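Local coordinates for putative exported protein (Bordetella pertussis Tohama I, PDB 2PFZ) that probably serves as the periplasmic solute receptor of a tripartite ATP-independent transporter, binding pyroglutamic acid, at residues T20-D25 with A233-R238; S116-P121 with R238-S243; G123-R128 with K196-T201; D129-S134 with A263-L268. One frame throughout, in Å; residues are numbered along the deposited sequence.

Contact 1: residues T20-D25 with A233-R238; sequences TQFVKD and AQAEER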
# COMPACT_ATOMS: atom_id res chain seq x y z
N THR A 20 9.75 -1.57 -12.79
CA THR A 20 10.78 -1.38 -13.82
C THR A 20 11.30 -2.73 -14.33
O THR A 20 11.40 -2.95 -15.54
CB THR A 20 11.90 -0.44 -13.30
OG1 THR A 20 11.34 0.86 -13.05
CG2 THR A 20 13.03 -0.28 -14.33
N GLN A 21 11.57 -3.65 -13.41
CA GLN A 21 11.94 -5.02 -13.80
C GLN A 21 10.78 -5.76 -14.47
O GLN A 21 11.00 -6.52 -15.42
CB GLN A 21 12.45 -5.82 -12.59
CG GLN A 21 13.11 -7.16 -12.97
CD GLN A 21 14.16 -7.04 -14.06
OE1 GLN A 21 14.02 -7.62 -15.15
NE2 GLN A 21 15.22 -6.27 -13.80
N PHE A 22 9.57 -5.53 -13.97
CA PHE A 22 8.35 -6.11 -14.54
C PHE A 22 8.20 -5.74 -16.01
O PHE A 22 7.96 -6.61 -16.84
CB PHE A 22 7.13 -5.63 -13.74
CG PHE A 22 5.80 -5.86 -14.42
CD1 PHE A 22 5.30 -7.14 -14.59
CD2 PHE A 22 5.04 -4.77 -14.86
CE1 PHE A 22 4.08 -7.35 -15.21
CE2 PHE A 22 3.81 -4.97 -15.51
CZ PHE A 22 3.33 -6.26 -15.68
N VAL A 23 8.37 -4.45 -16.34
CA VAL A 23 8.15 -4.04 -17.72
C VAL A 23 9.21 -4.68 -18.63
O VAL A 23 8.91 -5.08 -19.76
CB VAL A 23 8.00 -2.48 -17.92
CG1 VAL A 23 6.81 -1.93 -17.20
CG2 VAL A 23 9.24 -1.75 -17.49
N LYS A 24 10.45 -4.79 -18.13
CA LYS A 24 11.52 -5.53 -18.79
C LYS A 24 11.18 -7.02 -18.99
O LYS A 24 11.48 -7.58 -20.03
CB LYS A 24 12.84 -5.41 -18.01
CG LYS A 24 13.41 -3.99 -17.92
CD LYS A 24 14.73 -3.97 -17.19
CE LYS A 24 15.22 -2.53 -17.03
NZ LYS A 24 16.47 -2.42 -16.22
N ASP A 25 10.57 -7.66 -17.99
CA ASP A 25 10.13 -9.05 -18.10
C ASP A 25 9.03 -9.22 -19.15
O ASP A 25 9.02 -10.21 -19.88
CB ASP A 25 9.66 -9.61 -16.75
CG ASP A 25 10.80 -9.82 -15.75
OD1 ASP A 25 11.99 -9.62 -16.10
OD2 ASP A 25 10.50 -10.17 -14.58
N ALA A 233 3.35 -12.82 -12.23
CA ALA A 233 3.74 -13.76 -11.16
C ALA A 233 5.17 -13.54 -10.66
O ALA A 233 5.40 -13.53 -9.43
CB ALA A 233 3.52 -15.24 -11.59
N GLN A 234 6.11 -13.38 -11.58
CA GLN A 234 7.51 -13.06 -11.23
C GLN A 234 7.56 -11.76 -10.44
O GLN A 234 8.29 -11.67 -9.45
CB GLN A 234 8.40 -12.98 -12.49
CG GLN A 234 8.50 -14.32 -13.22
CD GLN A 234 9.28 -14.29 -14.54
OE1 GLN A 234 9.86 -13.27 -14.96
NE2 GLN A 234 9.29 -15.44 -15.21
N ALA A 235 6.78 -10.75 -10.87
CA ALA A 235 6.76 -9.42 -10.20
C ALA A 235 6.25 -9.53 -8.76
O ALA A 235 6.78 -8.87 -7.86
CB ALA A 235 5.91 -8.42 -10.98
N GLU A 236 5.21 -10.35 -8.56
CA GLU A 236 4.69 -10.56 -7.22
C GLU A 236 5.73 -11.19 -6.32
O GLU A 236 5.90 -10.75 -5.20
CB GLU A 236 3.44 -11.42 -7.20
CG GLU A 236 2.67 -11.28 -5.87
CD GLU A 236 1.30 -11.89 -5.93
OE1 GLU A 236 0.37 -11.21 -6.45
OE2 GLU A 236 1.12 -13.03 -5.43
N GLU A 237 6.40 -12.24 -6.80
CA GLU A 237 7.44 -12.93 -6.03
C GLU A 237 8.58 -11.99 -5.66
O GLU A 237 8.97 -11.90 -4.48
CB GLU A 237 7.98 -14.15 -6.82
CG GLU A 237 9.10 -14.90 -6.10
CD GLU A 237 9.10 -16.41 -6.34
OE1 GLU A 237 8.00 -17.02 -6.39
OE2 GLU A 237 10.21 -16.99 -6.45
N ARG A 238 9.09 -11.29 -6.67
CA ARG A 238 10.19 -10.35 -6.49
C ARG A 238 9.79 -9.19 -5.57
O ARG A 238 10.60 -8.74 -4.78
CB ARG A 238 10.66 -9.80 -7.84
CG ARG A 238 11.87 -8.85 -7.79
CD ARG A 238 12.16 -8.19 -9.14
NE ARG A 238 11.90 -9.09 -10.25
CZ ARG A 238 10.95 -8.96 -11.18
NH1 ARG A 238 10.08 -7.93 -11.23
NH2 ARG A 238 10.89 -9.91 -12.09
O HOH W 1 8.33 -9.33 -13.60
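Two donors converge on Asp-25 OD2: Arg-238 NH2, at 2.5 Å from that oxygen, and water 1. The arginine bond is a salt bridge, yet its N-H...O angle of 126° makes it weak as a hydrogen bond despite the short separation. It is single-pronged: Asp-25 OD1 stands 4.2 Å from Arg-238 NH2. Carboxylate and guanidinium reach toward each other tip to tip, their planes 73° apart. Water 1 adds a second link, donating to Asp-25 OD2 and accepting from Arg-238 NH1, the latter over a longer 3.3 Å. The opposite charge and the two donors would be expected to keep Asp-25 ionised.

The guanidinium is also covered on its faces. Gln-21 CG lies over its centre, 3.3 Å from Arg-238 CZ, with the two side chains crossing at about a right angle; Gln-234 O lies over the opposite face. CG of Gln-21 gets there because chi1 (-169°) puts it anti to the backbone N. Apolar packing is slight: Ala-235 CB meets Phe-22 CD1 at 3.9 Å, close to where the backbones come nearest.

The helix segments run nearly antiparallel, axes 9.6 Å apart. Asn-18, just before segment 20-25 on the same helix, accepts from Arg-238 NH1 through its OD1, while Phe-22 continues inward between strands 35-39 and 111-118, where its ring meets Tyr-115 edge-to-face, joining helices 14-30 and 222-256 to the strands beneath.

Contact 2: residues S116-P121 with R238-S243; sequences SVAWPP and RGWKLS. With PCA (pyroglutamic acid), chain B.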
# COMPACT_ATOMS: atom_id res chain seq x y z
N SER A 116 -0.10 -8.26 -6.59
CA SER A 116 -0.25 -7.36 -5.45
C SER A 116 0.95 -7.55 -4.52
O SER A 116 1.35 -8.69 -4.26
CB SER A 116 -1.55 -7.65 -4.69
OG SER A 116 -1.80 -6.73 -3.62
N VAL A 117 1.56 -6.44 -4.07
CA VAL A 117 2.66 -6.56 -3.14
C VAL A 117 2.54 -5.66 -1.92
O VAL A 117 2.06 -4.55 -2.02
CB VAL A 117 4.11 -6.60 -3.76
CG1 VAL A 117 4.17 -6.62 -5.32
CG2 VAL A 117 5.11 -5.66 -3.10
N ALA A 118 2.96 -6.19 -0.78
CA ALA A 118 2.84 -5.46 0.48
C ALA A 118 3.95 -4.44 0.62
O ALA A 118 5.11 -4.73 0.36
CB ALA A 118 2.89 -6.43 1.66
N TRP A 119 3.57 -3.23 1.05
CA TRP A 119 4.51 -2.26 1.60
C TRP A 119 5.03 -2.84 2.93
O TRP A 119 4.40 -3.73 3.50
CB TRP A 119 3.76 -0.95 1.93
CG TRP A 119 3.44 -0.06 0.75
CD1 TRP A 119 2.31 -0.10 -0.02
CD2 TRP A 119 4.22 1.02 0.27
NE1 TRP A 119 2.34 0.90 -0.97
CE2 TRP A 119 3.52 1.60 -0.82
CE3 TRP A 119 5.46 1.55 0.64
CZ2 TRP A 119 4.01 2.69 -1.52
CZ3 TRP A 119 5.95 2.63 -0.07
CH2 TRP A 119 5.22 3.20 -1.13
N PRO A 120 6.17 -2.34 3.43
CA PRO A 120 6.68 -2.78 4.74
C PRO A 120 5.76 -2.43 5.93
O PRO A 120 4.83 -1.62 5.80
CB PRO A 120 8.04 -2.10 4.83
CG PRO A 120 8.41 -1.82 3.32
CD PRO A 120 7.11 -1.41 2.77
N PRO A 121 5.99 -3.08 7.08
CA PRO A 121 5.11 -2.88 8.24
C PRO A 121 5.06 -1.43 8.70
O PRO A 121 6.09 -0.75 8.73
CB PRO A 121 5.74 -3.78 9.30
CG PRO A 121 6.41 -4.87 8.50
CD PRO A 121 7.03 -4.09 7.38
N ARG A 238 9.09 -11.29 -6.67
CA ARG A 238 10.19 -10.35 -6.49
C ARG A 238 9.79 -9.19 -5.57
O ARG A 238 10.60 -8.74 -4.78
CB ARG A 238 10.66 -9.80 -7.84
CG ARG A 238 11.87 -8.85 -7.79
CD ARG A 238 12.16 -8.19 -9.14
NE ARG A 238 11.90 -9.09 -10.25
CZ ARG A 238 10.95 -8.96 -11.18
NH1 ARG A 238 10.08 -7.93 -11.23
NH2 ARG A 238 10.89 -9.91 -12.09
N GLY A 239 8.56 -8.70 -5.70
CA GLY A 239 8.09 -7.52 -4.95
C GLY A 239 7.99 -7.83 -3.45
O GLY A 239 8.43 -7.03 -2.60
N TRP A 240 7.41 -8.98 -3.13
CA TRP A 240 7.33 -9.38 -1.71
C TRP A 240 8.74 -9.58 -1.15
O TRP A 240 9.03 -9.18 -0.01
CB TRP A 240 6.49 -10.65 -1.53
CG TRP A 240 5.03 -10.37 -1.59
CD1 TRP A 240 4.26 -10.20 -2.72
CD2 TRP A 240 4.14 -10.22 -0.48
NE1 TRP A 240 2.95 -9.95 -2.37
CE2 TRP A 240 2.86 -9.95 -0.99
CE3 TRP A 240 4.31 -10.31 0.92
CZ2 TRP A 240 1.74 -9.74 -0.17
CZ3 TRP A 240 3.19 -10.09 1.75
CH2 TRP A 240 1.94 -9.83 1.21
N LYS A 241 9.60 -10.20 -1.96
CA LYS A 241 11.01 -10.41 -1.64
C LYS A 241 11.72 -9.09 -1.31
O LYS A 241 12.33 -8.95 -0.24
CB LYS A 241 11.71 -11.15 -2.80
CG LYS A 241 13.20 -11.46 -2.60
CD LYS A 241 13.82 -11.96 -3.93
CE LYS A 241 15.35 -12.14 -3.83
NZ LYS A 241 15.80 -12.92 -2.62
N LEU A 242 11.64 -8.12 -2.22
CA LEU A 242 12.36 -6.85 -2.05
C LEU A 242 11.78 -6.01 -0.92
O LEU A 242 12.52 -5.30 -0.23
CB LEU A 242 12.42 -6.06 -3.36
CG LEU A 242 13.41 -6.50 -4.47
CD1 LEU A 242 13.55 -8.05 -4.77
CD2 LEU A 242 13.09 -5.74 -5.77
N SER A 243 10.47 -6.12 -0.70
CA SER A 243 9.82 -5.36 0.35
C SER A 243 10.37 -5.79 1.71
O SER A 243 10.80 -4.95 2.50
CB SER A 243 8.30 -5.60 0.31
OG SER A 243 7.66 -4.74 1.26
N PCA B . 3.98 4.37 1.96
CA PCA B . 2.84 4.87 1.17
CB PCA B . 1.59 4.02 1.42
CG PCA B . 1.99 2.98 2.44
CD PCA B . 3.45 3.23 2.66
OE PCA B . 4.17 2.49 3.36
C PCA B . 2.55 6.27 1.67
O PCA B . 1.87 7.06 1.00
OXT PCA B . 3.00 6.61 2.77
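Trp-240 brings its indole against Ser-116 to Ala-118 of the strand. Chi1 (-78°) sets CG beside the backbone N, anti to the carbonyl carbon, and from CB the ring turns toward the strand. CD1 comes first, 3.8 Å from Val-117 CB. Next, NE1 donates to Ser-116 O at 2.8 Å, on a lone pair in the plane of the Ser-116 carbonyl, with an N-H...O angle of 150°. CE2 and CZ2 then pass Ala-118 N, which stands over one ring face, toward the rim, and, though buried, has no hydrogen-bond partner in the model. At the far end CZ3 and CH2 meet Ala-118 CB, which sits 3.8 Å from the centroid of the Trp-240 six-membered ring and only 23° off its normal: a CH-pi contact.

One turn along the helix, Ser-243 OG donates to Ala-118 O at 2.7 Å and is also bonded to Tyr-88. Between these two bonds Gly-239 brings bare backbone to Val-117, whose CG2 is 3.6 Å from Gly-239 C. Strand and helix segments run nearly parallel.

Beyond the strand, Trp-119 points away from the helix and offers one indole face to pyroglutamic acid, with ligand CD 3.3 Å from Trp-119 CD2, while Asn-208 holds its NE1. Strand-helix packing thus leads directly into the ligand pocket of a DctP-family solute receptor, where an aromatic face covers the flat lactam.

Contact 3: residues G123-R128 with K196-T201; sequences GIFANR and KKFYDT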
# COMPACT_ATOMS: atom_id res chain seq x y z
N GLY A 123 4.72 1.98 10.71
CA GLY A 123 5.04 2.55 12.01
C GLY A 123 4.63 3.99 12.06
O GLY A 123 4.08 4.52 11.10
N ILE A 124 4.88 4.64 13.19
CA ILE A 124 4.46 6.02 13.42
C ILE A 124 5.67 6.89 13.42
O ILE A 124 6.56 6.70 14.26
CB ILE A 124 3.78 6.22 14.79
CG1 ILE A 124 2.75 5.12 15.07
CG2 ILE A 124 3.12 7.62 14.83
CD1 ILE A 124 2.34 5.01 16.57
N PHE A 125 5.69 7.83 12.48
CA PHE A 125 6.70 8.89 12.44
C PHE A 125 6.21 10.04 13.31
O PHE A 125 5.15 10.59 13.04
CB PHE A 125 6.90 9.42 11.01
CG PHE A 125 7.57 8.43 10.08
CD1 PHE A 125 8.98 8.34 10.03
CD2 PHE A 125 6.81 7.60 9.26
CE1 PHE A 125 9.62 7.43 9.15
CE2 PHE A 125 7.44 6.67 8.37
CZ PHE A 125 8.84 6.59 8.33
N ALA A 126 6.95 10.38 14.36
CA ALA A 126 6.58 11.51 15.21
C ALA A 126 7.79 12.20 15.87
O ALA A 126 8.91 11.68 15.88
CB ALA A 126 5.56 11.06 16.28
N ASN A 127 7.54 13.38 16.41
CA ASN A 127 8.54 14.06 17.22
C ASN A 127 8.28 13.86 18.70
O ASN A 127 9.17 14.12 19.52
CB ASN A 127 8.62 15.53 16.83
CG ASN A 127 9.35 15.74 15.53
OD1 ASN A 127 10.42 15.16 15.32
ND2 ASN A 127 8.79 16.53 14.64
N ARG A 128 7.08 13.39 19.00
CA ARG A 128 6.57 13.14 20.35
C ARG A 128 6.97 11.80 20.93
O ARG A 128 7.19 10.83 20.20
CB ARG A 128 5.03 13.06 20.31
CG ARG A 128 4.33 14.34 20.39
CD ARG A 128 2.85 14.04 20.46
NE ARG A 128 2.10 15.26 20.22
CZ ARG A 128 0.81 15.41 20.45
NH1 ARG A 128 0.08 14.41 20.92
NH2 ARG A 128 0.25 16.58 20.19
N LYS A 196 11.79 13.03 13.86
CA LYS A 196 12.96 12.39 14.47
C LYS A 196 12.79 10.98 15.04
O LYS A 196 13.78 10.38 15.45
CB LYS A 196 13.52 13.29 15.58
CG LYS A 196 14.83 13.94 15.23
CD LYS A 196 14.64 14.96 14.13
CE LYS A 196 15.87 15.01 13.27
NZ LYS A 196 15.81 16.19 12.38
N LYS A 197 11.56 10.48 15.12
CA LYS A 197 11.29 9.16 15.70
C LYS A 197 10.48 8.34 14.72
O LYS A 197 9.69 8.90 13.95
CB LYS A 197 10.51 9.27 17.04
CG LYS A 197 11.20 10.06 18.17
CD LYS A 197 10.25 10.28 19.34
CE LYS A 197 10.74 11.37 20.34
NZ LYS A 197 12.22 11.43 20.46
N PHE A 198 10.68 7.02 14.73
CA PHE A 198 9.80 6.07 14.06
C PHE A 198 9.54 4.94 15.06
O PHE A 198 10.47 4.21 15.41
CB PHE A 198 10.46 5.53 12.79
CG PHE A 198 9.67 4.48 12.07
CD1 PHE A 198 8.59 4.83 11.26
CD2 PHE A 198 10.05 3.14 12.12
CE1 PHE A 198 7.85 3.85 10.57
CE2 PHE A 198 9.33 2.16 11.44
CZ PHE A 198 8.24 2.51 10.64
N TYR A 199 8.31 4.84 15.53
CA TYR A 199 7.84 3.74 16.35
C TYR A 199 7.47 2.60 15.41
O TYR A 199 6.53 2.72 14.62
CB TYR A 199 6.62 4.18 17.15
CG TYR A 199 6.99 5.22 18.18
CD1 TYR A 199 7.38 4.83 19.46
CD2 TYR A 199 6.98 6.58 17.88
CE1 TYR A 199 7.76 5.79 20.40
CE2 TYR A 199 7.33 7.54 18.82
CZ TYR A 199 7.73 7.13 20.07
OH TYR A 199 8.09 8.06 21.01
N ASP A 200 8.24 1.52 15.51
CA ASP A 200 8.12 0.35 14.64
C ASP A 200 6.94 -0.52 15.07
O ASP A 200 7.11 -1.68 15.48
CB ASP A 200 9.44 -0.42 14.72
CG ASP A 200 9.64 -1.46 13.61
OD1 ASP A 200 8.96 -1.39 12.55
OD2 ASP A 200 10.53 -2.31 13.78
N THR A 201 5.73 0.03 14.96
CA THR A 201 4.53 -0.67 15.41
C THR A 201 4.14 -1.87 14.55
O THR A 201 3.35 -2.73 15.00
CB THR A 201 3.32 0.28 15.54
OG1 THR A 201 3.10 0.98 14.30
CG2 THR A 201 3.59 1.30 16.66
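Ile-124 and Tyr-199 form a hydrogen-bonded antiparallel pair, each backbone N donating to the other's O at 2.9 Å. Ala-126 and Lys-197 make the next such pair, less symmetrically: Lys-197 N to Ala-126 O is weak (128° at the hydrogen), and Ala-126 N approaches Lys-197 O from above the carbonyl plane. Phe-125 and Phe-198 lie between as the non-hydrogen-bonded pair, where CA-H...O contacts add to the pairing, one from Phe-198 CA to Ile-124 O at 3.3 Å. Past the strand end, Lys-196 N finds the side-chain oxygen Asn-127 OD1 at 2.9 Å.

Aromatic packing dominates the face of Phe-125 and Phe-198. Phe-198 CD1 stands over the centre of the Phe-125 ring, with the planes oblique at 49°. Chi1 of Phe-198 (177°) places CG anti to the backbone N; farther out, CE1 comes to 3.4 Å from Gly-123 CA.

The face of Ile-124 and Tyr-199 mixes apolar and polar contact: Ile-124 CD1 meets Thr-201 CG2 at 3.9 Å, and Tyr-199 OH is 3.0 Å from Arg-128 O and takes a hydrogen bond from Ile-130 N.

Phe-125 also stacks on Tyr-179, its side chain about 7 Å from bound pyroglutamic acid between nearest atoms. These strands sit within a mixed six-stranded sheet, flanked by strands 178-181 and 260-262; such a sheet with helices packed on it is characteristic of a lobe of periplasmic binding proteins.

Contact 4: residues D129-S134 with A263-L268; sequences DIKQVS and APTAEL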
# COMPACT_ATOMS: atom_id res chain seq x y z
N ASP A 129 7.00 11.75 22.25
CA ASP A 129 7.11 10.48 22.95
C ASP A 129 5.74 9.80 22.99
O ASP A 129 4.77 10.38 23.47
CB ASP A 129 7.69 10.69 24.35
CG ASP A 129 9.20 10.78 24.32
OD1 ASP A 129 9.86 9.88 24.86
OD2 ASP A 129 9.75 11.74 23.72
N ILE A 130 5.67 8.60 22.43
CA ILE A 130 4.41 7.88 22.35
C ILE A 130 4.59 6.54 23.02
O ILE A 130 5.21 5.63 22.46
CB ILE A 130 3.93 7.67 20.88
CG1 ILE A 130 3.91 9.01 20.11
CG2 ILE A 130 2.56 6.98 20.86
CD1 ILE A 130 3.42 8.88 18.63
N LYS A 131 4.07 6.42 24.24
CA LYS A 131 4.16 5.19 25.01
C LYS A 131 2.78 4.56 25.15
O LYS A 131 2.65 3.41 25.56
CB LYS A 131 4.83 5.47 26.36
CG LYS A 131 6.36 5.58 26.23
CD LYS A 131 7.03 6.33 27.39
CE LYS A 131 7.11 7.85 27.15
NZ LYS A 131 7.78 8.24 25.85
N GLN A 132 1.75 5.33 24.78
CA GLN A 132 0.36 4.87 24.79
C GLN A 132 -0.46 5.67 23.78
O GLN A 132 -0.06 6.74 23.35
CB GLN A 132 -0.25 5.03 26.20
CG GLN A 132 -0.19 6.46 26.68
CD GLN A 132 -0.50 6.62 28.15
OE1 GLN A 132 -1.48 6.08 28.66
NE2 GLN A 132 0.32 7.39 28.84
N VAL A 133 -1.63 5.15 23.41
CA VAL A 133 -2.45 5.81 22.38
C VAL A 133 -2.75 7.27 22.71
O VAL A 133 -2.68 8.12 21.82
CB VAL A 133 -3.73 5.01 22.05
CG1 VAL A 133 -4.78 5.89 21.40
CG2 VAL A 133 -3.37 3.87 21.11
N SER A 134 -3.02 7.56 23.98
CA SER A 134 -3.35 8.93 24.40
C SER A 134 -2.25 9.94 24.04
O SER A 134 -2.55 11.11 23.81
CB SER A 134 -3.70 9.01 25.89
OG SER A 134 -2.58 8.73 26.70
N ALA A 263 11.05 0.30 19.16
CA ALA A 263 10.01 -0.72 19.35
C ALA A 263 8.91 -0.16 20.25
O ALA A 263 9.20 0.50 21.26
CB ALA A 263 10.58 -2.00 19.93
N PRO A 264 7.65 -0.45 19.90
CA PRO A 264 6.51 0.06 20.66
C PRO A 264 6.38 -0.63 22.02
O PRO A 264 6.66 -1.83 22.13
CB PRO A 264 5.33 -0.29 19.76
CG PRO A 264 5.75 -1.55 19.09
CD PRO A 264 7.21 -1.32 18.78
N THR A 265 5.98 0.12 23.06
CA THR A 265 5.63 -0.48 24.35
C THR A 265 4.44 -1.42 24.17
O THR A 265 3.66 -1.26 23.23
CB THR A 265 5.20 0.56 25.40
OG1 THR A 265 3.94 1.16 25.01
CG2 THR A 265 6.27 1.63 25.64
N ALA A 266 4.31 -2.39 25.06
CA ALA A 266 3.17 -3.30 25.04
C ALA A 266 1.88 -2.51 25.17
O ALA A 266 0.86 -2.89 24.60
CB ALA A 266 3.27 -4.31 26.18
N GLU A 267 1.94 -1.43 25.94
CA GLU A 267 0.79 -0.53 26.14
C GLU A 267 0.36 0.15 24.85
O GLU A 267 -0.82 0.24 24.57
CB GLU A 267 1.09 0.54 27.20
CG GLU A 267 1.61 -0.02 28.53
CD GLU A 267 3.15 -0.03 28.61
OE1 GLU A 267 3.73 0.94 29.16
OE2 GLU A 267 3.76 -1.01 28.12
N LEU A 268 1.32 0.65 24.08
CA LEU A 268 0.98 1.28 22.80
C LEU A 268 0.35 0.26 21.86
O LEU A 268 -0.68 0.52 21.23
CB LEU A 268 2.22 1.90 22.15
CG LEU A 268 2.04 2.67 20.83
CD1 LEU A 268 3.34 3.24 20.43
CD2 LEU A 268 1.62 1.74 19.74
O HOH W 2 6.33 3.13 22.36
O HOH W 3 -2.47 2.57 24.45
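The N-terminus of helix 266-287 is capped by Thr-265, and that same hydroxyl ties the helix start to Lys-131 in the loop after strand 123-126. OG1 of Thr-265 accepts from Leu-268 N at 2.8 Å, with 159° at the hydrogen, and donates to Lys-131 O at 2.7 Å. The donor is tilted 31° from the Lys-131 carbonyl plane. Chi1 of Thr-265 (67°) sets OG1 between its own backbone N and carbonyl carbon, within range of both partners, while CG2 rests 4.0 Å from Lys-131 CG.

Waters span the gap on two further routes. Water 2 donates to Ile-130 O and accepts from Thr-265 N; water 3 accepts from Val-133 N and donates to Glu-267 O, each of its bonds 2.9 Å long. Apolar contact centres on Leu-268, the most extensively covered residue here: its CD1 meets Ile-130 CG2 at 3.8 Å, and the two backbones come nearest at Gln-132 and Leu-268, with CA atoms 4.2 Å apart. Asp-135, just beyond the segment, accepts from the backbone N of both Lys-131 and Gln-132.

Apart from the threonine hydroxyl, every polar partner across this contact is a backbone group or a water. The Lys-131 carbonyl is therefore joined to the helix start through one side chain, and accepting from Leu-268 N at the positive helix end may polarise the hydroxyl and strengthen its donation to Lys-131 O.

Contacts 1 and 2 are successive stations on helix 222-256: Arg-238 belongs to both, and Glu-236 of the first bonds to Ser-116 N of the second. Contact 1 is partly buried and charged, while contact 2 is largely buried and relies on neutral donors and the Trp-240 face, with Trp-119 of segment 116-121 facing the ligand. Contacts 3 and 4 lie across the molecule from contact 1, with centres 10 Å apart, and touch through Tyr-199 and the start of loop 129-134. Contact 3 is regular sheet pairing, mostly buried but with an exposed end; contact 4, farther out, depends on a cap and waters. The chain passes from contact 2 almost directly into contact 3.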